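Local coordinates for ABC transporter, substrate binding protein (Aeropyrum pernix, PDB 3EAF) that probably captures a small solute outside the cell, as periplasmic-type binding proteins do, and delivers it to a membrane ABC transporter, and also carries a bound magnesium ion, at residues A58-P61 and T62-E65; D265-G268 and I269-F273; I339-P343 and G344-A348. All coordinates share one frame; numbering follows the deposited sequence.

Interaction 1: residues A58-P61 and T62-E65; sequences AYNP and TTAE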
ATOM      1  N   ALA A  58      11.656  -9.321   7.777  1.00 10.50           N
ATOM      2  CA  ALA A  58      10.960 -10.506   7.257  1.00 10.27           C
ATOM      3  C   ALA A  58       9.520 -10.706   7.775  1.00  9.95           C
ATOM      4  O   ALA A  58       9.064 -11.841   7.952  1.00  9.67           O
ATOM      5  CB  ALA A  58      11.818 -11.780   7.494  1.00 10.63           C
ATOM      6  N   TYR A  59       8.821  -9.594   8.015  1.00  9.69           N
ATOM      7  CA  TYR A  59       7.422  -9.582   8.493  1.00  9.41           C
ATOM      8  C   TYR A  59       7.261 -10.135   9.913  1.00  9.36           C
ATOM      9  O   TYR A  59       6.143 -10.350  10.380  1.00  9.40           O
ATOM     10  CB  TYR A  59       6.499 -10.323   7.517  1.00  9.11           C
ATOM     11  CG  TYR A  59       5.112  -9.735   7.381  1.00  9.23           C
ATOM     12  CD1 TYR A  59       4.924  -8.461   6.853  1.00  8.55           C
ATOM     13  CD2 TYR A  59       3.982 -10.466   7.761  1.00 10.40           C
ATOM     14  CE1 TYR A  59       3.642  -7.919   6.708  1.00  8.94           C
ATOM     15  CE2 TYR A  59       2.706  -9.934   7.626  1.00  8.47           C
ATOM     16  CZ  TYR A  59       2.545  -8.663   7.101  1.00  8.76           C
ATOM     17  OH  TYR A  59       1.278  -8.149   6.965  1.00  8.70           O
ATOM     18  N   ASN A  60       8.385 -10.370  10.583  1.00  9.46           N
ATOM     19  CA  ASN A  60       8.420 -10.909  11.944  1.00  9.88           C
ATOM     20  C   ASN A  60       8.167  -9.787  12.967  1.00 10.14           C
ATOM     21  O   ASN A  60       8.955  -8.840  13.054  1.00  9.77           O
ATOM     22  CB  ASN A  60       9.784 -11.582  12.178  1.00  9.80           C
ATOM     23  CG  ASN A  60       9.902 -12.250  13.539  1.00 10.39           C
ATOM     24  OD1 ASN A  60       9.394 -11.749  14.548  1.00 11.26           O
ATOM     25  ND2 ASN A  60      10.611 -13.377  13.577  1.00  9.96           N
ATOM     26  N   PRO A  61       7.059  -9.883  13.728  1.00 10.61           N
ATOM     27  CA  PRO A  61       6.660  -8.833  14.678  1.00 10.96           C
ATOM     28  C   PRO A  61       7.604  -8.630  15.866  1.00 11.36           C
ATOM     29  O   PRO A  61       7.675  -7.520  16.404  1.00 11.76           O
ATOM     30  CB  PRO A  61       5.283  -9.296  15.169  1.00 11.00           C
ATOM     31  CG  PRO A  61       5.228 -10.739  14.879  1.00 11.03           C
ATOM     32  CD  PRO A  61       6.095 -10.998  13.699  1.00 10.70           C
ATOM     33  N   THR A  62       8.306  -9.686  16.277  1.00 11.66           N
ATOM     34  CA  THR A  62       9.309  -9.583  17.336  1.00 11.66           C
ATOM     35  C   THR A  62      10.483  -8.754  16.827  1.00 11.92           C
ATOM     36  O   THR A  62      10.910  -7.793  17.483  1.00 11.72           O
ATOM     37  CB  THR A  62       9.798 -10.982  17.791  1.00 11.84           C
ATOM     38  OG1 THR A  62       8.671 -11.743  18.245  1.00 12.04           O
ATOM     39  CG2 THR A  62      10.831 -10.867  18.944  1.00 11.51           C
ATOM     40  N   THR A  63      10.976  -9.129  15.647  1.00 11.73           N
ATOM     41  CA  THR A  63      12.065  -8.429  14.967  1.00 12.22           C
ATOM     42  C   THR A  63      11.722  -6.959  14.674  1.00 12.34           C
ATOM     43  O   THR A  63      12.578  -6.084  14.833  1.00 12.80           O
ATOM     44  CB  THR A  63      12.468  -9.164  13.663  1.00 12.03           C
ATOM     45  OG1 THR A  63      12.600 -10.566  13.925  1.00 12.09           O
ATOM     46  CG2 THR A  63      13.795  -8.647  13.131  1.00 12.02           C
ATOM     47  N   ALA A  64      10.481  -6.687  14.264  1.00 12.51           N
ATOM     48  CA  ALA A  64      10.031  -5.302  14.044  1.00 12.67           C
ATOM     49  C   ALA A  64      10.259  -4.409  15.274  1.00 12.97           C
ATOM     50  O   ALA A  64      10.796  -3.303  15.163  1.00 12.73           O
ATOM     51  CB  ALA A  64       8.569  -5.272  13.654  1.00 12.44           C
ATOM     52  N   GLU A  65       9.842  -4.897  16.442  1.00 13.11           N
ATOM     53  CA  GLU A  65      10.002  -4.151  17.695  1.00 13.91           C
ATOM     54  C   GLU A  65      11.473  -4.002  18.115  1.00 13.43           C
ATOM     55  O   GLU A  65      11.864  -2.979  18.681  1.00 13.32           O
ATOM     56  CB  GLU A  65       9.173  -4.799  18.811  1.00 13.74           C
ATOM     57  CG  GLU A  65       7.672  -4.846  18.511  1.00 14.92           C
ATOM     58  CD  GLU A  65       6.836  -5.327  19.681  1.00 16.06           C
ATOM     59  OE1 GLU A  65       7.286  -5.189  20.841  1.00 19.95           O
ATOM     60  OE2 GLU A  65       5.721  -5.844  19.442  1.00 18.70           O
TER
HETATM   61  O   HOH W   1       5.167  -5.962  16.324  1.00 19.40           O
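Two backbone amides of a helix's first turn, those of Thr62 and Thr63, converge on one side-chain oxygen, OD1 of Asn60. The two bonds differ in quality. Thr62 N lies 2.9 Å from Asn60 OD1 in the plane of the side-chain amide, but the bond is bent at the hydrogen; Thr63 N sits at 3.3 Å from Asn60 OD1, its N-H pointing almost straight at the oxygen while the nitrogen stands well above the amide plane. With CG anti to the backbone N (chi1 -177°), the Asn60 side chain folds back over these N-H groups and crosses that of Thr63 at about a right angle, Thr63 OG1 lying 3.2 Å from Asn60 CG.

Backbone bonds continue the helix. Asn60 O accepts from Ala64 N at 2.9 Å, and a weak bond runs from Glu65 N to Pro61 O. A water donates to Pro61 O and to Glu65 OE2; the same carboxylate oxygen also makes a salt bridge with Lys90.

Pro61 follows the cap in the first position of the helix, where it has no amide hydrogen to leave unused. This is a classic asparagine N-cap, here opening helix 61-74 after strand 47-56, in one lobe of a periplasmic-binding-protein fold.

Interaction 2: residues D265-G268 and I269-F273; sequences DVEG and IQTIF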
ATOM      1  N   ASP A 265       4.260   9.390 -19.452  1.00 13.38           N
ATOM      2  CA  ASP A 265       4.176  10.847 -19.458  1.00 13.10           C
ATOM      3  C   ASP A 265       3.896  11.423 -18.066  1.00 12.82           C
ATOM      4  O   ASP A 265       3.525  12.590 -17.924  1.00 12.28           O
ATOM      5  CB  ASP A 265       3.130  11.300 -20.478  1.00 13.25           C
ATOM      6  CG  ASP A 265       3.538  10.966 -21.908  1.00 13.55           C
ATOM      7  OD1 ASP A 265       4.499  11.585 -22.414  1.00 15.27           O
ATOM      8  OD2 ASP A 265       2.910  10.086 -22.525  1.00 10.90           O
ATOM      9  N   VAL A 266       4.100  10.600 -17.039  1.00 12.39           N
ATOM     10  CA  VAL A 266       3.918  11.045 -15.663  1.00 12.35           C
ATOM     11  C   VAL A 266       5.265  11.457 -15.077  1.00 12.31           C
ATOM     12  O   VAL A 266       6.220  10.675 -15.091  1.00 12.36           O
ATOM     13  CB  VAL A 266       3.210   9.960 -14.789  1.00 12.16           C
ATOM     14  CG1 VAL A 266       3.144  10.396 -13.336  1.00 11.47           C
ATOM     15  CG2 VAL A 266       1.797   9.689 -15.324  1.00 12.27           C
ATOM     16  N   GLU A 267       5.318  12.689 -14.570  1.00 12.27           N
ATOM     17  CA  GLU A 267       6.540  13.300 -14.046  1.00 12.53           C
ATOM     18  C   GLU A 267       7.218  12.408 -13.001  1.00 12.26           C
ATOM     19  O   GLU A 267       8.418  12.122 -13.105  1.00 12.40           O
ATOM     20  CB  GLU A 267       6.232  14.701 -13.492  1.00 12.59           C
ATOM     21  CG  GLU A 267       7.439  15.631 -13.327  1.00 15.47           C
ATOM     22  CD  GLU A 267       8.221  15.373 -12.042  1.00 19.65           C
ATOM     23  OE1 GLU A 267       7.654  14.750 -11.118  1.00 21.27           O
ATOM     24  OE2 GLU A 267       9.403  15.788 -11.956  1.00 21.33           O
ATOM     25  N   GLY A 268       6.439  11.948 -12.022  1.00 11.63           N
ATOM     26  CA  GLY A 268       6.952  11.115 -10.928  1.00 10.95           C
ATOM     27  C   GLY A 268       7.485   9.767 -11.376  1.00 10.52           C
ATOM     28  O   GLY A 268       8.463   9.276 -10.820  1.00 10.68           O
ATOM     29  N   ILE A 269       6.839   9.171 -12.377  1.00  9.95           N
ATOM     30  CA  ILE A 269       7.340   7.958 -13.030  1.00  9.94           C
ATOM     31  C   ILE A 269       8.675   8.227 -13.749  1.00 10.05           C
ATOM     32  O   ILE A 269       9.605   7.414 -13.676  1.00  9.95           O
ATOM     33  CB  ILE A 269       6.289   7.358 -14.021  1.00 10.17           C
ATOM     34  CG1 ILE A 269       5.027   6.880 -13.276  1.00  9.41           C
ATOM     35  CG2 ILE A 269       6.880   6.210 -14.833  1.00  9.30           C
ATOM     36  CD1 ILE A 269       5.276   5.818 -12.199  1.00  9.21           C
ATOM     37  N   GLN A 270       8.772   9.367 -14.431  1.00  9.81           N
ATOM     38  CA  GLN A 270      10.033   9.762 -15.075  1.00 10.15           C
ATOM     39  C   GLN A 270      11.137  10.091 -14.064  1.00 10.06           C
ATOM     40  O   GLN A 270      12.323   9.895 -14.347  1.00 10.17           O
ATOM     41  CB  GLN A 270       9.820  10.913 -16.067  1.00  9.90           C
ATOM     42  CG  GLN A 270       9.065  10.498 -17.332  1.00 10.37           C
ATOM     43  CD  GLN A 270       9.681   9.287 -18.029  1.00 10.66           C
ATOM     44  OE1 GLN A 270      10.895   9.184 -18.169  1.00 12.42           O
ATOM     45  NE2 GLN A 270       8.841   8.372 -18.462  1.00 11.75           N
ATOM     46  N   THR A 271      10.737  10.587 -12.892  1.00  9.71           N
ATOM     47  CA  THR A 271      11.655  10.832 -11.780  1.00  9.51           C
ATOM     48  C   THR A 271      12.279   9.513 -11.292  1.00  9.73           C
ATOM     49  O   THR A 271      13.486   9.437 -11.051  1.00  9.45           O
ATOM     50  CB  THR A 271      10.931  11.576 -10.628  1.00  9.77           C
ATOM     51  OG1 THR A 271      10.554  12.891 -11.069  1.00  9.64           O
ATOM     52  CG2 THR A 271      11.806  11.693  -9.394  1.00  8.63           C
ATOM     53  N   ILE A 272      11.447   8.479 -11.164  1.00 10.01           N
ATOM     54  CA  ILE A 272      11.914   7.145 -10.781  1.00  9.97           C
ATOM     55  C   ILE A 272      12.857   6.555 -11.840  1.00 10.51           C
ATOM     56  O   ILE A 272      13.903   6.004 -11.503  1.00 10.39           O
ATOM     57  CB  ILE A 272      10.731   6.176 -10.449  1.00  9.82           C
ATOM     58  CG1 ILE A 272       9.901   6.747  -9.288  1.00  9.90           C
ATOM     59  CG2 ILE A 272      11.264   4.768 -10.104  1.00  9.52           C
ATOM     60  CD1 ILE A 272       8.603   5.998  -8.956  1.00  9.28           C
ATOM     61  N   PHE A 273      12.492   6.685 -13.114  1.00 10.94           N
ATOM     62  CA  PHE A 273      13.343   6.224 -14.212  1.00 11.74           C
ATOM     63  C   PHE A 273      14.719   6.892 -14.229  1.00 11.60           C
ATOM     64  O   PHE A 273      15.716   6.242 -14.547  1.00 11.06           O
ATOM     65  CB  PHE A 273      12.645   6.396 -15.568  1.00 12.60           C
ATOM     66  CG  PHE A 273      11.637   5.321 -15.860  1.00 14.24           C
ATOM     67  CD1 PHE A 273      11.987   3.974 -15.745  1.00 14.93           C
ATOM     68  CD2 PHE A 273      10.348   5.643 -16.257  1.00 16.37           C
ATOM     69  CE1 PHE A 273      11.066   2.974 -16.012  1.00 15.70           C
ATOM     70  CE2 PHE A 273       9.414   4.639 -16.527  1.00 15.97           C
ATOM     71  CZ  PHE A 273       9.776   3.307 -16.402  1.00 14.72           C
TER
HETATM   72  O   HOH W   2      10.825  15.266  -9.755  1.00 14.41           O
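Glu267 and Thr271, one helical turn apart, meet through the hydroxyl of the threonine and the carboxylate of the glutamate, with a water between them. The glutamate starts with CG anti to its own amide nitrogen (chi1 -161°) and then bends sharply at chi2 (-82°), which swings the carboxylate forward along the first turn, toward Thr271. Its OE2 ends 3.2 Å from Thr271 OG1, though the angle at OE2 is poor for a bond. A water links this oxygen to the hydroxyl: it donates to Glu267 OE2 at 2.7 Å and lies 2.7 Å from Thr271 OG1. In Thr271 the hydroxyl stands beside the backbone N and opposite the carbonyl carbon (chi1 -66°), a rotamer that also holds OG1 3.0 Å from Glu267 O, the carbonyl that accepts from Thr271 N.

On another side of the turn Val266, the N-cap residue, packs against Ile269. Val266 CB lies 3.9 Å from Ile269 CG1, the branch of the isoleucine set beside its backbone N, and the two side chains cross obliquely. Gln270 has CG beside its backbone N, which sets it against Val266 O; the bend at chi2 then turns the amide, whose NE2 makes a weak hydrogen bond with Gln264 O. Ile272 sets its CG1 just beyond the oxygen of the Gly268 carbonyl, 3.3 Å from Gly268 O.

Beneath these side chains the regular helical bonds run from Gln270 N to Val266 O, 2.9 Å long, and from Ile272 N to Gly268 O.

Gly268 is buried, and its backbone is hydrogen-bonded to that of Gly332. Helix 267-278 follows strand 251-255 and rests on helix 288-304: Glu267 touches Trp298, Ile269 touches Val291, and Thr271 and Ile272 both lean on Phe294, while Ile258 and Ile286 of nearby loops add further apolar contacts.

Interaction 3: residues I339-P343 and G344-A348; sequences IDYEP and GFHLA. With MG (magnesium ion), chain C.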
ATOM      1  N   ILE A 339      -2.492  14.778  -2.056  1.00 11.11           N
ATOM      2  CA  ILE A 339      -2.405  14.328  -0.673  1.00 11.01           C
ATOM      3  C   ILE A 339      -2.607  15.479   0.303  1.00 11.22           C
ATOM      4  O   ILE A 339      -1.925  16.496   0.225  1.00 10.69           O
ATOM      5  CB  ILE A 339      -1.021  13.686  -0.406  1.00 10.96           C
ATOM      6  CG1 ILE A 339      -0.876  12.381  -1.190  1.00 10.94           C
ATOM      7  CG2 ILE A 339      -0.811  13.442   1.089  1.00 10.52           C
ATOM      8  CD1 ILE A 339       0.561  12.072  -1.581  1.00 11.13           C
ATOM      9  N   ASP A 340      -3.533  15.289   1.239  1.00 11.40           N
ATOM     10  CA  ASP A 340      -3.850  16.291   2.237  1.00 12.10           C
ATOM     11  C   ASP A 340      -4.302  15.588   3.520  1.00 12.23           C
ATOM     12  O   ASP A 340      -5.228  14.774   3.489  1.00 12.38           O
ATOM     13  CB  ASP A 340      -4.947  17.213   1.695  1.00 12.15           C
ATOM     14  CG  ASP A 340      -5.103  18.493   2.498  1.00 13.08           C
ATOM     15  OD1 ASP A 340      -4.357  18.706   3.487  1.00 13.55           O
ATOM     16  OD2 ASP A 340      -5.992  19.293   2.130  1.00 14.22           O
ATOM     17  N   TYR A 341      -3.639  15.903   4.632  1.00 12.38           N
ATOM     18  CA  TYR A 341      -3.886  15.244   5.914  1.00 12.67           C
ATOM     19  C   TYR A 341      -4.519  16.170   6.955  1.00 13.27           C
ATOM     20  O   TYR A 341      -4.054  17.285   7.176  1.00 13.20           O
ATOM     21  CB  TYR A 341      -2.584  14.685   6.503  1.00 11.78           C
ATOM     22  CG  TYR A 341      -1.884  13.658   5.657  1.00 11.21           C
ATOM     23  CD1 TYR A 341      -2.440  12.392   5.449  1.00 10.17           C
ATOM     24  CD2 TYR A 341      -0.642  13.937   5.083  1.00 10.76           C
ATOM     25  CE1 TYR A 341      -1.780  11.435   4.686  1.00  9.98           C
ATOM     26  CE2 TYR A 341       0.017  12.994   4.320  1.00 10.11           C
ATOM     27  CZ  TYR A 341      -0.551  11.748   4.120  1.00 10.15           C
ATOM     28  OH  TYR A 341       0.116  10.816   3.352  1.00 10.72           O
ATOM     29  N   GLU A 342      -5.558  15.668   7.613  1.00 13.89           N
ATOM     30  CA  GLU A 342      -6.223  16.376   8.692  1.00 14.91           C
ATOM     31  C   GLU A 342      -5.647  15.943  10.042  1.00 14.68           C
ATOM     32  O   GLU A 342      -5.481  14.741  10.278  1.00 14.73           O
ATOM     33  CB  GLU A 342      -7.723  16.056   8.636  1.00 15.12           C
ATOM     34  CG  GLU A 342      -8.532  16.557   9.808  1.00 17.30           C
ATOM     35  CD  GLU A 342     -10.015  16.261   9.679  1.00 16.92           C
ATOM     36  OE1 GLU A 342     -10.479  15.956   8.557  1.00 20.76           O
ATOM     37  OE2 GLU A 342     -10.713  16.333  10.713  1.00 21.08           O
ATOM     38  N   PRO A 343      -5.351  16.909  10.940  1.00 14.56           N
ATOM     39  CA  PRO A 343      -4.979  16.518  12.303  1.00 14.77           C
ATOM     40  C   PRO A 343      -6.086  15.656  12.916  1.00 14.63           C
ATOM     41  O   PRO A 343      -7.253  16.024  12.849  1.00 14.84           O
ATOM     42  CB  PRO A 343      -4.858  17.860  13.035  1.00 14.72           C
ATOM     43  CG  PRO A 343      -4.559  18.855  11.955  1.00 14.68           C
ATOM     44  CD  PRO A 343      -5.343  18.375  10.764  1.00 14.54           C
ATOM     45  N   GLY A 344      -5.721  14.497  13.458  1.00 14.53           N
ATOM     46  CA  GLY A 344      -6.703  13.545  14.002  1.00 14.13           C
ATOM     47  C   GLY A 344      -7.286  12.557  12.998  1.00 13.88           C
ATOM     48  O   GLY A 344      -7.943  11.595  13.391  1.00 13.81           O
ATOM     49  N   PHE A 345      -7.060  12.787  11.703  1.00 13.21           N
ATOM     50  CA  PHE A 345      -7.618  11.933  10.650  1.00 12.52           C
ATOM     51  C   PHE A 345      -6.777  12.037   9.374  1.00 12.07           C
ATOM     52  O   PHE A 345      -7.108  12.803   8.467  1.00 11.94           O
ATOM     53  CB  PHE A 345      -9.076  12.327  10.380  1.00 12.87           C
ATOM     54  CG  PHE A 345      -9.879  11.276   9.641  1.00 13.44           C
ATOM     55  CD1 PHE A 345     -10.237  10.083  10.264  1.00 14.54           C
ATOM     56  CD2 PHE A 345     -10.293  11.493   8.335  1.00 13.28           C
ATOM     57  CE1 PHE A 345     -10.990   9.123   9.588  1.00 14.32           C
ATOM     58  CE2 PHE A 345     -11.042  10.536   7.651  1.00 13.58           C
ATOM     59  CZ  PHE A 345     -11.391   9.353   8.282  1.00 13.79           C
ATOM     60  N   HIS A 346      -5.691  11.267   9.306  1.00 11.21           N
ATOM     61  CA  HIS A 346      -4.714  11.391   8.208  1.00 10.49           C
ATOM     62  C   HIS A 346      -5.105  10.684   6.913  1.00 10.25           C
ATOM     63  O   HIS A 346      -4.281   9.976   6.321  1.00 10.41           O
ATOM     64  CB  HIS A 346      -3.324  10.903   8.646  1.00 10.42           C
ATOM     65  CG  HIS A 346      -2.704  11.716   9.738  1.00  9.87           C
ATOM     66  ND1 HIS A 346      -1.713  11.223  10.558  1.00 10.14           N
ATOM     67  CD2 HIS A 346      -2.919  12.992  10.134  1.00  9.91           C
ATOM     68  CE1 HIS A 346      -1.356  12.155  11.424  1.00 10.41           C
ATOM     69  NE2 HIS A 346      -2.074  13.239  11.189  1.00 10.26           N
ATOM     70  N   LEU A 347      -6.341  10.889   6.455  1.00  9.86           N
ATOM     71  CA  LEU A 347      -6.797  10.311   5.181  1.00  9.83           C
ATOM     72  C   LEU A 347      -6.315  11.143   3.992  1.00  9.95           C
ATOM     73  O   LEU A 347      -6.793  12.257   3.773  1.00 10.14           O
ATOM     74  CB  LEU A 347      -8.324  10.141   5.148  1.00  9.20           C
ATOM     75  CG  LEU A 347      -8.924   9.432   3.923  1.00  9.24           C
ATOM     76  CD1 LEU A 347      -8.403   7.992   3.794  1.00  8.24           C
ATOM     77  CD2 LEU A 347     -10.457   9.451   3.945  1.00  9.57           C
ATOM     78  N   ALA A 348      -5.383  10.587   3.219  1.00 10.00           N
ATOM     79  CA  ALA A 348      -4.679  11.351   2.178  1.00 10.15           C
ATOM     80  C   ALA A 348      -5.591  11.760   1.024  1.00 10.28           C
ATOM     81  O   ALA A 348      -5.526  12.897   0.547  1.00 10.12           O
ATOM     82  CB  ALA A 348      -3.469  10.565   1.663  1.00 10.37           C
TER
HETATM   83 MG    MG C   1      -3.567  19.082   5.856  1.00 14.55          MG
HETATM   84  O   HOH W   3      -1.760  17.967   4.956  1.00 11.36           O
HETATM   85  O   HOH W   4      -7.385  14.205   5.356  1.00 10.93           O
HETATM   86  O   HOH W   5      -3.655  21.509   5.231  1.00 12.68           O
HETATM   87  O   HOH W   6      -6.096  19.441   6.110  1.00 13.91           O
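Glu342 O meets two groups from the returning limb of a hairpin-like loop: it accepts from Phe345 N at 2.9 Å, and the edge of the His346 imidazole comes in with CD2 3.1 Å away from Glu342 O. The amide of Phe345 approaches from above the carbonyl plane, 47° out of it, although its N-H points well at the oxygen. A weak bond back from Glu342 N to Phe345 O completes a single antiparallel bridge, a hydrogen-bonded pair closed by the type II turn Glu342-Pro343-Gly344-Phe345. Gly344 takes a positive phi (87°), as glycine commonly does at this position of a type II turn. Farther along, Asp340 N donates to Ala348 O on a lone pair.

The loop, between helix 317-326 and strand 352-357, carries two of the three protein ligands of a magnesium site. Asp340 OD1 binds the metal at 2.5 Å and Tyr341 O at 2.3 Å; three waters and Glu325 O complete six ligands, and one of those waters accepts from Tyr341 N. Asp340 reaches out to the ion with CG anti to its backbone N (chi1 -165°).

Tyr341 turns the other way, laying the CD1-CE1 edge of its ring against the backbone of His346 in the ring plane, while Tyr341 CE1 touches Ala348 CB at 3.6 Å. Ile339 CG2 reaches the same methyl. The His346 ring is fixed by hydrogen bonds to Asn117 O and to Glu325 OE2, and it stacks on Phe118, whereas Phe345 leads away to a cation-pi contact with Arg379.

Overall arrangement
All three contacts are local, each made by a continuous stretch of chain, and they follow one another in sequence without touching; the nearest atoms of interactions 2 and 3 are still about 11 Å apart. Interactions 1 and 2 both open a helix, but with different means: the first lies at the surface and relies on a polar side-chain cap, the second is partly buried and adds apolar packing against a neighbouring helix to its water-bridged pair. Interaction 3, also partly buried, belongs to no regular helix and combines a turn, aromatic packing and a metal. Interactions 1 and 2, 33 Å apart between centres, lie away from the magnesium site.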